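Galectin (Danio rerio, PDB 6E20) binds galactoside-containing glycans as a dimeric galectin of the innate immune system, and probably recognises the envelope glycoprotein of a fish rhabdovirus. Local coordinates at residues Ile32-Ser37 against Glu115-Met120; Thr20-Pro25 against Glu125-Gly130; His72-Phe77 against Ser104-Pro109. One frame throughout, in Å; residues are numbered along the deposited sequence.

Contact 1: residues Ile32-Ser37 against Glu115-Met120; sequences INIGHS and EKYKYM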
loop_
_atom_site.group_PDB
_atom_site.type_symbol
_atom_site.label_atom_id
_atom_site.label_comp_id
_atom_site.label_asym_id
_atom_site.label_seq_id
_atom_site.Cartn_x
_atom_site.Cartn_y
_atom_site.Cartn_z
ATOM N N ILE B 32 -7.398 11.319 -1.878
ATOM C CA ILE B 32 -7.351 10.107 -1.025
ATOM C C ILE B 32 -8.797 9.762 -0.714
ATOM O O ILE B 32 -9.527 10.640 -0.214
ATOM C CB ILE B 32 -6.554 10.357 0.270
ATOM C CG1 ILE B 32 -5.114 10.810 -0.013
ATOM C CG2 ILE B 32 -6.602 9.122 1.133
ATOM C CD1 ILE B 32 -4.637 11.929 0.884
ATOM N N ASN B 33 -9.188 8.551 -1.072
ATOM C CA ASN B 33 -10.554 8.013 -0.878
ATOM C C ASN B 33 -10.415 6.848 0.084
ATOM O O ASN B 33 -9.712 5.884 -0.277
ATOM C CB ASN B 33 -11.168 7.617 -2.222
ATOM C CG ASN B 33 -11.337 8.810 -3.137
ATOM O OD1 ASN B 33 -10.658 8.956 -4.165
ATOM N ND2 ASN B 33 -12.241 9.684 -2.764
ATOM N N ILE B 34 -11.025 6.957 1.268
ATOM C CA ILE B 34 -11.095 5.840 2.243
ATOM C C ILE B 34 -12.571 5.437 2.404
ATOM O O ILE B 34 -13.446 6.326 2.641
ATOM C CB ILE B 34 -10.437 6.233 3.571
ATOM C CG1 ILE B 34 -8.992 6.718 3.389
ATOM C CG2 ILE B 34 -10.523 5.082 4.566
ATOM C CD1 ILE B 34 -8.427 7.402 4.632
ATOM N N GLY B 35 -12.870 4.148 2.251
ATOM C CA GLY B 35 -14.273 3.703 2.374
ATOM C C GLY B 35 -14.410 2.210 2.216
ATOM O O GLY B 35 -13.498 1.495 2.635
ATOM N N HIS B 36 -15.549 1.772 1.690
ATOM C CA HIS B 36 -15.895 0.345 1.487
ATOM C C HIS B 36 -15.737 -0.043 0.014
ATOM O O HIS B 36 -15.477 -1.196 -0.249
ATOM C CB HIS B 36 -17.314 0.076 2.020
ATOM C CG HIS B 36 -17.433 0.256 3.496
ATOM N ND1 HIS B 36 -16.624 -0.416 4.392
ATOM C CD2 HIS B 36 -18.256 1.026 4.241
ATOM C CE1 HIS B 36 -16.950 -0.073 5.625
ATOM N NE2 HIS B 36 -17.933 0.824 5.555
ATOM N N SER B 37 -15.907 0.883 -0.925
ATOM C CA SER B 37 -16.013 0.576 -2.375
ATOM C C SER B 37 -16.005 1.880 -3.154
ATOM O O SER B 37 -16.181 2.935 -2.565
ATOM C CB SER B 37 -17.294 -0.169 -2.666
ATOM O OG SER B 37 -18.372 0.753 -2.741
ATOM N N GLU B 115 -16.213 1.293 11.768
ATOM C CA GLU B 115 -14.950 1.198 12.544
ATOM C C GLU B 115 -13.853 0.515 11.716
ATOM O O GLU B 115 -12.724 0.438 12.224
ATOM C CB GLU B 115 -15.198 0.435 13.849
ATOM C CG GLU B 115 -15.954 1.274 14.871
ATOM C CD GLU B 115 -16.503 0.507 16.059
ATOM O OE1 GLU B 115 -15.690 0.090 16.896
ATOM O OE2 GLU B 115 -17.740 0.313 16.120
ATOM N N LYS B 116 -14.152 0.065 10.493
ATOM C CA LYS B 116 -13.147 -0.585 9.614
ATOM C C LYS B 116 -13.443 -0.286 8.146
ATOM O O LYS B 116 -14.575 -0.485 7.733
ATOM C CB LYS B 116 -13.153 -2.094 9.858
ATOM C CG LYS B 116 -11.996 -2.863 9.233
ATOM C CD LYS B 116 -11.954 -4.315 9.675
ATOM C CE LYS B 116 -13.114 -5.134 9.138
ATOM N NZ LYS B 116 -13.212 -6.440 9.829
ATOM N N TYR B 117 -12.410 0.109 7.396
ATOM C CA TYR B 117 -12.452 0.424 5.945
ATOM C C TYR B 117 -11.359 -0.376 5.220
ATOM O O TYR B 117 -10.203 -0.315 5.635
ATOM C CB TYR B 117 -12.305 1.939 5.774
ATOM C CG TYR B 117 -13.474 2.709 6.336
ATOM C CD1 TYR B 117 -14.736 2.519 5.807
ATOM C CD2 TYR B 117 -13.336 3.590 7.398
ATOM C CE1 TYR B 117 -15.832 3.203 6.289
ATOM C CE2 TYR B 117 -14.427 4.297 7.892
ATOM C CZ TYR B 117 -15.683 4.093 7.340
ATOM O OH TYR B 117 -16.798 4.730 7.811
ATOM N N LYS B 118 -11.733 -1.115 4.172
ATOM C CA LYS B 118 -10.837 -2.047 3.435
ATOM C C LYS B 118 -10.694 -1.604 1.965
ATOM O O LYS B 118 -10.080 -2.366 1.164
ATOM C CB LYS B 118 -11.369 -3.470 3.612
ATOM C CG LYS B 118 -11.259 -3.971 5.048
ATOM C CD LYS B 118 -12.035 -5.239 5.355
ATOM C CE LYS B 118 -11.892 -6.314 4.305
ATOM N NZ LYS B 118 -12.508 -7.585 4.758
ATOM N N TYR B 119 -11.157 -0.395 1.641
ATOM C CA TYR B 119 -11.029 0.213 0.293
ATOM C C TYR B 119 -10.252 1.535 0.385
ATOM O O TYR B 119 -10.657 2.444 1.120
ATOM C CB TYR B 119 -12.425 0.350 -0.321
ATOM C CG TYR B 119 -12.418 1.015 -1.665
ATOM C CD1 TYR B 119 -12.241 0.304 -2.837
ATOM C CD2 TYR B 119 -12.531 2.384 -1.746
ATOM C CE1 TYR B 119 -12.211 0.946 -4.065
ATOM C CE2 TYR B 119 -12.512 3.036 -2.962
ATOM C CZ TYR B 119 -12.349 2.317 -4.125
ATOM O OH TYR B 119 -12.343 3.020 -5.295
ATOM N N MET B 120 -9.122 1.647 -0.318
ATOM C CA MET B 120 -8.363 2.927 -0.433
ATOM C C MET B 120 -8.050 3.176 -1.913
ATOM O O MET B 120 -7.575 2.269 -2.618
ATOM C CB MET B 120 -7.061 2.938 0.373
ATOM C CG MET B 120 -7.273 2.922 1.863
ATOM S SD MET B 120 -5.719 3.137 2.776
ATOM C CE MET B 120 -5.033 1.483 2.720
HETATM O O HOH W 1 -14.382 -2.012 3.985
#
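Tyr119 lays one face of its ring over the backbone of Ser37, whose carbonyl carbon C sits above the ring centre, 3.7 Å from Tyr119 CE2, while Gly35 N lies near the ring's edge. CG of Tyr119 is anti to its backbone N (chi1 177°), which brings that atom close to Ser37 N. The His36 ring carries Tyr117 CD1 over one face, offset toward the rim; in turn His36 CD2 meets the Tyr117 ring at its edge, in plane. The two rings are inclined at 46°, with His36 NE2 3.3 Å from Tyr117 CE1. At the imidazole's own edge lie Lys116 O, 3.2 Å from His36 CE1, and a water that is 2.8 Å from His36 ND1 and accepts from Lys118 N. The polar ends of the two rings are held from outside the segments: His36 NE2 bonds to Ser114 and Tyr117 OH to Asn110.

These residues close an antiparallel pairing of strands 30-34 and 116-124 in the galectin jelly-roll sandwich, where segment 32-37 turns a corner at Gly35 and His36, the latter forming with Ser37 a classic bulge against strand 40-47. Gly35 N donates to Tyr119 O over 3.0 Å, and Tyr119 N returns a bond to Gly35 O. The side chains of Ile34 and Tyr117 cross at about a right angle, Ile34 CG2 3.8 Å from Tyr117 CB. On the face opposite Tyr119, Ile34 and Met120 touch Leu17 of the opposing sheet.

Contact 2: residues Thr20-Pro25 against Glu125-Gly130; sequences TGVPKP and EVRIQG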
loop_
_atom_site.group_PDB
_atom_site.type_symbol
_atom_site.label_atom_id
_atom_site.label_comp_id
_atom_site.label_asym_id
_atom_site.label_seq_id
_atom_site.Cartn_x
_atom_site.Cartn_y
_atom_site.Cartn_z
ATOM N N THR B 20 2.704 8.554 2.155
ATOM C CA THR B 20 3.866 9.266 1.567
ATOM C C THR B 20 3.652 9.351 0.060
ATOM O O THR B 20 3.392 8.320 -0.573
ATOM C CB THR B 20 5.195 8.572 1.874
ATOM O OG1 THR B 20 5.094 8.157 3.234
ATOM C CG2 THR B 20 6.384 9.485 1.677
ATOM N N GLY B 21 3.768 10.553 -0.470
ATOM C CA GLY B 21 3.479 10.840 -1.875
ATOM C C GLY B 21 4.158 12.100 -2.331
ATOM O O GLY B 21 4.723 12.829 -1.497
ATOM N N VAL B 22 4.111 12.317 -3.641
ATOM C CA VAL B 22 4.602 13.548 -4.318
ATOM C C VAL B 22 3.556 13.921 -5.351
ATOM O O VAL B 22 3.249 13.097 -6.221
ATOM C CB VAL B 22 5.956 13.298 -4.993
ATOM C CG1 VAL B 22 6.535 14.579 -5.569
ATOM C CG2 VAL B 22 6.939 12.606 -4.064
ATOM N N PRO B 23 2.970 15.137 -5.284
ATOM C CA PRO B 23 2.061 15.570 -6.330
ATOM C C PRO B 23 2.890 15.591 -7.622
ATOM O O PRO B 23 4.038 15.951 -7.551
ATOM C CB PRO B 23 1.570 16.956 -5.892
ATOM C CG PRO B 23 1.989 17.085 -4.441
ATOM C CD PRO B 23 3.177 16.169 -4.258
ATOM N N LYS B 24 2.300 15.174 -8.735
ATOM C CA LYS B 24 2.945 15.279 -10.071
ATOM C C LYS B 24 3.353 16.729 -10.304
ATOM O O LYS B 24 2.713 17.650 -9.797
ATOM C CB LYS B 24 2.027 14.826 -11.205
ATOM C CG LYS B 24 1.449 13.432 -11.077
ATOM C CD LYS B 24 2.427 12.331 -11.298
ATOM C CE LYS B 24 1.803 10.951 -11.227
ATOM N NZ LYS B 24 0.999 10.637 -12.431
ATOM N N PRO B 25 4.421 16.984 -11.089
ATOM C CA PRO B 25 4.864 18.357 -11.339
ATOM C C PRO B 25 3.761 19.274 -11.885
ATOM O O PRO B 25 3.809 20.441 -11.637
ATOM C CB PRO B 25 6.009 18.207 -12.361
ATOM C CG PRO B 25 6.503 16.785 -12.170
ATOM C CD PRO B 25 5.294 15.981 -11.719
ATOM N N GLU B 125 -3.432 13.568 -9.964
ATOM C CA GLU B 125 -2.030 13.805 -10.373
ATOM C C GLU B 125 -1.137 13.743 -9.127
ATOM O O GLU B 125 -0.600 14.785 -8.694
ATOM C CB GLU B 125 -2.014 15.116 -11.159
ATOM C CG GLU B 125 -2.931 15.092 -12.393
ATOM C CD GLU B 125 -3.643 16.395 -12.775
ATOM O OE1 GLU B 125 -4.117 17.140 -11.875
ATOM O OE2 GLU B 125 -3.734 16.672 -14.001
ATOM N N VAL B 126 -0.936 12.532 -8.603
ATOM C CA VAL B 126 -0.062 12.247 -7.427
ATOM C C VAL B 126 0.568 10.873 -7.598
ATOM O O VAL B 126 -0.094 9.995 -8.134
ATOM C CB VAL B 126 -0.861 12.330 -6.120
ATOM C CG1 VAL B 126 -1.917 11.248 -6.028
ATOM C CG2 VAL B 126 0.034 12.332 -4.895
ATOM N N ARG B 127 1.802 10.698 -7.129
ATOM C CA ARG B 127 2.442 9.364 -7.032
ATOM C C ARG B 127 2.459 8.973 -5.556
ATOM O O ARG B 127 2.869 9.798 -4.708
ATOM C CB ARG B 127 3.808 9.307 -7.726
ATOM C CG ARG B 127 4.798 10.412 -7.385
ATOM C CD ARG B 127 5.983 10.344 -8.344
ATOM N NE ARG B 127 6.910 11.472 -8.278
ATOM C CZ ARG B 127 6.632 12.724 -8.661
ATOM N NH1 ARG B 127 5.435 13.042 -9.123
ATOM N NH2 ARG B 127 7.549 13.671 -8.565
ATOM N N ILE B 128 1.981 7.770 -5.271
ATOM C CA ILE B 128 1.946 7.225 -3.889
ATOM C C ILE B 128 3.167 6.332 -3.704
ATOM O O ILE B 128 3.288 5.318 -4.410
ATOM C CB ILE B 128 0.611 6.502 -3.626
ATOM C CG1 ILE B 128 -0.579 7.437 -3.854
ATOM C CG2 ILE B 128 0.626 5.905 -2.228
ATOM C CD1 ILE B 128 -0.579 8.666 -2.961
ATOM N N GLN B 129 4.038 6.719 -2.780
ATOM C CA GLN B 129 5.319 6.046 -2.490
ATOM C C GLN B 129 5.197 5.212 -1.213
ATOM O O GLN B 129 6.062 4.336 -1.038
ATOM C CB GLN B 129 6.428 7.081 -2.315
ATOM C CG GLN B 129 6.578 8.014 -3.511
ATOM C CD GLN B 129 7.725 8.982 -3.317
ATOM O OE1 GLN B 129 7.903 9.580 -2.246
ATOM N NE2 GLN B 129 8.514 9.148 -4.367
ATOM N N GLY B 130 4.234 5.514 -0.326
ATOM C CA GLY B 130 4.112 4.795 0.955
ATOM C C GLY B 130 2.704 4.792 1.499
ATOM O O GLY B 130 2.059 5.853 1.503
#
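Val22 and Arg127 stand on one face of the sheet and lean across each other. The CG1 methyl of Val22 rides over one face of the guanidinium, offset toward its rim and 3.3 Å from Arg127 NH2, while Lys24 CA meets the group at its edge, in plane, 3.5 Å from Arg127 NH1. Arg127 starts with CG between backbone N and carbonyl carbon (chi1 50°), which sets CG 3.3 Å from Val22 O; NH2 goes on to a salt bridge with Asp82. The second methyl of Val22, CG2, packs obliquely on the amide end of Gln129, 3.8 Å from Gln129 CD. Lys24 lays its CG against the carbonyl of Glu125 and brings its CD near Arg127 NH1.

Beneath these side chains Val22 and Arg127 exchange two backbone bonds. Further along, Thr20 O accepts from both Gln129 N and Gly130 N; two residues facing one make this a classic beta bulge.

On the reverse face, Pro23 and Val126 turn inward onto Phe85 and Phe30. Strand 16-23 lies between 85-91 and 126-133, and Gly130 pairs antiparallel with a strand of the second subunit, carrying the sheet across the dimer interface.

Contact 3: residues His72-Phe77 against Ser104-Pro109; sequences HRDDNF and SEIHFP. With NDG (2-acetamido-2-deoxy-alpha-D-glucopyranose), chain D.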
loop_
_atom_site.group_PDB
_atom_site.type_symbol
_atom_site.label_atom_id
_atom_site.label_comp_id
_atom_site.label_asym_id
_atom_site.label_seq_id
_atom_site.Cartn_x
_atom_site.Cartn_y
_atom_site.Cartn_z
ATOM N N HIS B 72 -16.453 20.095 3.426
ATOM C CA HIS B 72 -15.589 20.832 4.385
ATOM C C HIS B 72 -14.388 21.378 3.599
ATOM O O HIS B 72 -13.793 20.612 2.784
ATOM C CB HIS B 72 -15.140 19.925 5.540
ATOM C CG HIS B 72 -16.258 19.534 6.449
ATOM N ND1 HIS B 72 -16.159 19.641 7.831
ATOM C CD2 HIS B 72 -17.506 19.083 6.183
ATOM C CE1 HIS B 72 -17.291 19.226 8.382
ATOM N NE2 HIS B 72 -18.144 18.882 7.385
ATOM N N ARG B 73 -14.064 22.645 3.805
ATOM C CA ARG B 73 -13.009 23.347 3.036
ATOM C C ARG B 73 -11.983 23.904 4.019
ATOM O O ARG B 73 -12.382 24.477 5.051
ATOM C CB ARG B 73 -13.633 24.411 2.129
ATOM C CG ARG B 73 -14.483 23.794 1.028
ATOM C CD ARG B 73 -15.680 24.600 0.530
ATOM N NE ARG B 73 -16.007 24.044 -0.772
ATOM C CZ ARG B 73 -15.272 24.268 -1.836
ATOM N NH1 ARG B 73 -14.247 25.098 -1.753
ATOM N NH2 ARG B 73 -15.557 23.679 -2.983
ATOM N N ASP B 74 -10.713 23.662 3.725
ATOM C CA ASP B 74 -9.584 24.205 4.509
ATOM C C ASP B 74 -8.644 24.961 3.573
ATOM O O ASP B 74 -8.276 24.418 2.536
ATOM C CB ASP B 74 -8.851 23.115 5.280
ATOM C CG ASP B 74 -8.072 23.743 6.415
ATOM O OD1 ASP B 74 -7.654 24.899 6.240
ATOM O OD2 ASP B 74 -7.935 23.103 7.453
ATOM N N ASP B 75 -8.262 26.164 4.000
ATOM C CA ASP B 75 -7.357 27.108 3.312
ATOM C C ASP B 75 -5.905 26.727 3.641
ATOM O O ASP B 75 -4.987 27.185 2.952
ATOM C CB ASP B 75 -7.763 28.531 3.711
ATOM C CG ASP B 75 -7.221 29.627 2.812
ATOM O OD1 ASP B 75 -7.587 29.645 1.618
ATOM O OD2 ASP B 75 -6.432 30.462 3.316
ATOM N N ASN B 76 -5.685 25.900 4.656
ATOM C CA ASN B 76 -4.335 25.387 5.006
ATOM C C ASN B 76 -3.863 24.426 3.904
ATOM O O ASN B 76 -4.545 23.437 3.667
ATOM C CB ASN B 76 -4.385 24.724 6.378
ATOM C CG ASN B 76 -3.052 24.166 6.807
ATOM O OD1 ASN B 76 -2.010 24.542 6.270
ATOM N ND2 ASN B 76 -3.082 23.276 7.785
ATOM N N PHE B 77 -2.773 24.734 3.208
ATOM C CA PHE B 77 -2.356 24.029 1.969
ATOM C C PHE B 77 -0.843 23.887 1.909
ATOM O O PHE B 77 -0.196 24.565 1.120
ATOM C CB PHE B 77 -2.842 24.751 0.713
ATOM C CG PHE B 77 -2.918 23.882 -0.516
ATOM C CD1 PHE B 77 -3.993 23.017 -0.716
ATOM C CD2 PHE B 77 -1.955 23.975 -1.515
ATOM C CE1 PHE B 77 -4.063 22.232 -1.861
ATOM C CE2 PHE B 77 -2.027 23.182 -2.650
ATOM C CZ PHE B 77 -3.084 22.319 -2.829
ATOM N N SER B 104 -0.258 20.834 11.067
ATOM C CA SER B 104 -1.655 21.326 11.173
ATOM C C SER B 104 -2.625 20.152 10.995
ATOM O O SER B 104 -2.178 19.079 10.544
ATOM C CB SER B 104 -1.911 22.399 10.179
ATOM O OG SER B 104 -1.715 21.890 8.872
ATOM N N GLU B 105 -3.896 20.337 11.359
ATOM C CA GLU B 105 -4.903 19.237 11.432
ATOM C C GLU B 105 -6.190 19.614 10.710
ATOM O O GLU B 105 -6.543 20.811 10.713
ATOM C CB GLU B 105 -5.305 18.915 12.870
ATOM C CG GLU B 105 -4.210 18.253 13.655
ATOM C CD GLU B 105 -4.553 18.027 15.113
ATOM O OE1 GLU B 105 -5.672 18.412 15.547
ATOM O OE2 GLU B 105 -3.721 17.435 15.789
ATOM N N ILE B 106 -6.891 18.604 10.194
ATOM C CA ILE B 106 -8.256 18.703 9.612
ATOM C C ILE B 106 -9.120 17.710 10.380
ATOM O O ILE B 106 -8.678 16.554 10.533
ATOM C CB ILE B 106 -8.270 18.360 8.107
ATOM C CG1 ILE B 106 -7.329 19.252 7.308
ATOM C CG2 ILE B 106 -9.690 18.405 7.552
ATOM C CD1 ILE B 106 -7.154 18.828 5.860
ATOM N N HIS B 107 -10.304 18.137 10.817
ATOM C CA HIS B 107 -11.311 17.282 11.488
ATOM C C HIS B 107 -12.423 17.094 10.472
ATOM O O HIS B 107 -12.930 18.099 10.013
ATOM C CB HIS B 107 -11.825 17.946 12.774
ATOM C CG HIS B 107 -10.792 18.063 13.842
ATOM N ND1 HIS B 107 -9.712 18.931 13.746
ATOM C CD2 HIS B 107 -10.651 17.413 15.019
ATOM C CE1 HIS B 107 -8.949 18.802 14.818
ATOM N NE2 HIS B 107 -9.503 17.867 15.618
ATOM N N PHE B 108 -12.726 15.865 10.073
ATOM C CA PHE B 108 -13.843 15.572 9.139
ATOM C C PHE B 108 -14.687 14.462 9.752
ATOM O O PHE B 108 -14.139 13.439 10.145
ATOM C CB PHE B 108 -13.323 15.203 7.747
ATOM C CG PHE B 108 -14.447 14.921 6.776
ATOM C CD1 PHE B 108 -15.064 15.949 6.090
ATOM C CD2 PHE B 108 -14.945 13.642 6.625
ATOM C CE1 PHE B 108 -16.141 15.693 5.255
ATOM C CE2 PHE B 108 -16.009 13.390 5.769
ATOM C CZ PHE B 108 -16.608 14.411 5.093
ATOM N N PRO B 109 -16.020 14.627 9.886
ATOM C CA PRO B 109 -16.835 13.589 10.494
ATOM C C PRO B 109 -16.818 12.280 9.706
ATOM O O PRO B 109 -16.883 12.263 8.472
ATOM C CB PRO B 109 -18.237 14.206 10.547
ATOM C CG PRO B 109 -18.231 15.181 9.403
ATOM C CD PRO B 109 -16.831 15.768 9.444
HETATM C C1 NDG D . -19.338 22.565 -6.687
HETATM C C2 NDG D . -18.054 22.454 -5.793
HETATM C C3 NDG D . -17.066 21.446 -6.278
HETATM C C4 NDG D . -17.750 20.150 -6.684
HETATM C C5 NDG D . -18.769 20.467 -7.781
HETATM C C6 NDG D . -19.429 19.206 -8.373
HETATM C C7 NDG D . -17.730 24.521 -4.827
HETATM C C8 NDG D . -17.497 25.728 -3.951
HETATM O O5 NDG D . -19.783 21.321 -7.242
HETATM O O3 NDG D . -16.181 21.320 -5.170
HETATM O O4 NDG D . -16.709 19.343 -7.207
HETATM O O6 NDG D . -20.003 18.434 -7.303
HETATM O O7 NDG D . -18.675 24.035 -5.055
HETATM N N2 NDG D . -17.147 23.615 -5.551
HETATM O O1 NDG D . -19.152 23.503 -7.728
HETATM O O HOH W 2 -5.733 22.645 8.569
#
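His72 gives the largest share of this contact, its ring resting on Phe108 and Pro109. The edge of Phe108 points at the face of the imidazole, an edge-to-face pair with planes at 71° and centroids 5.0 Å apart; Phe108 CE1 comes within 3.8 Å of His72 CD2. Beyond it His72 and Pro109 meet tip to tip, Pro109 CD 3.6 Å from His72 CE1. Phe108 also touches Leu43 in the interior.

Asp74 works differently, with a carboxylate that divides its two oxygens. OD1 accepts from the backbone N of Asn76 at 2.7 Å, an Asx turn that fixes the chain where strand 72-74 ends. OD2 receives a water that also donates to Glu105 O, over 2.9 Å, so solvent links the Asp74 carboxylate to the backbone of the facing strand; the same OD2 lies 3.9 Å from Ile106 CG1. Asn76, which buries more than Asp74, approaches Ser104, whose OG is bonded to Asp102, but the modelled amide is too close for its detail to be trusted.

The two strands run antiparallel with axes 8.8 Å apart, a spacing of facing sheets rather than of paired strands: 72-74 borders the carbohydrate-binding sheet and 105-109 the five-stranded one. Arg73 points away from this interface. Held by salt bridges to Asp54 and Glu71, it presents one guanidinium face to the acetamido methyl C8 of the bound N-acetylglucosamine, an arrangement that belongs to the glycan site on the outer face of a galectin sandwich.

Contacts 1 and 2 both pair strands within a sheet, one in each layer of the sandwich, whereas contact 3 spans the gap between layers. Contact 1 is buried, and it combines two backbone bonds with aromatic packing at a chain corner. Contact 2 lies nearer the surface and the dimer interface; its backbone bonding is more extensive, with a charged side chain on the outside and apolar ones inward. Contact 3, partly buried at the sandwich border, relies on ring packing and a bridging water, and is closest to the sugar. Contact 1 shares the sugar-binding sheet with 72-77, and contact 2 the five-stranded sheet with 104-109; centres are 19 to 20 Å apart.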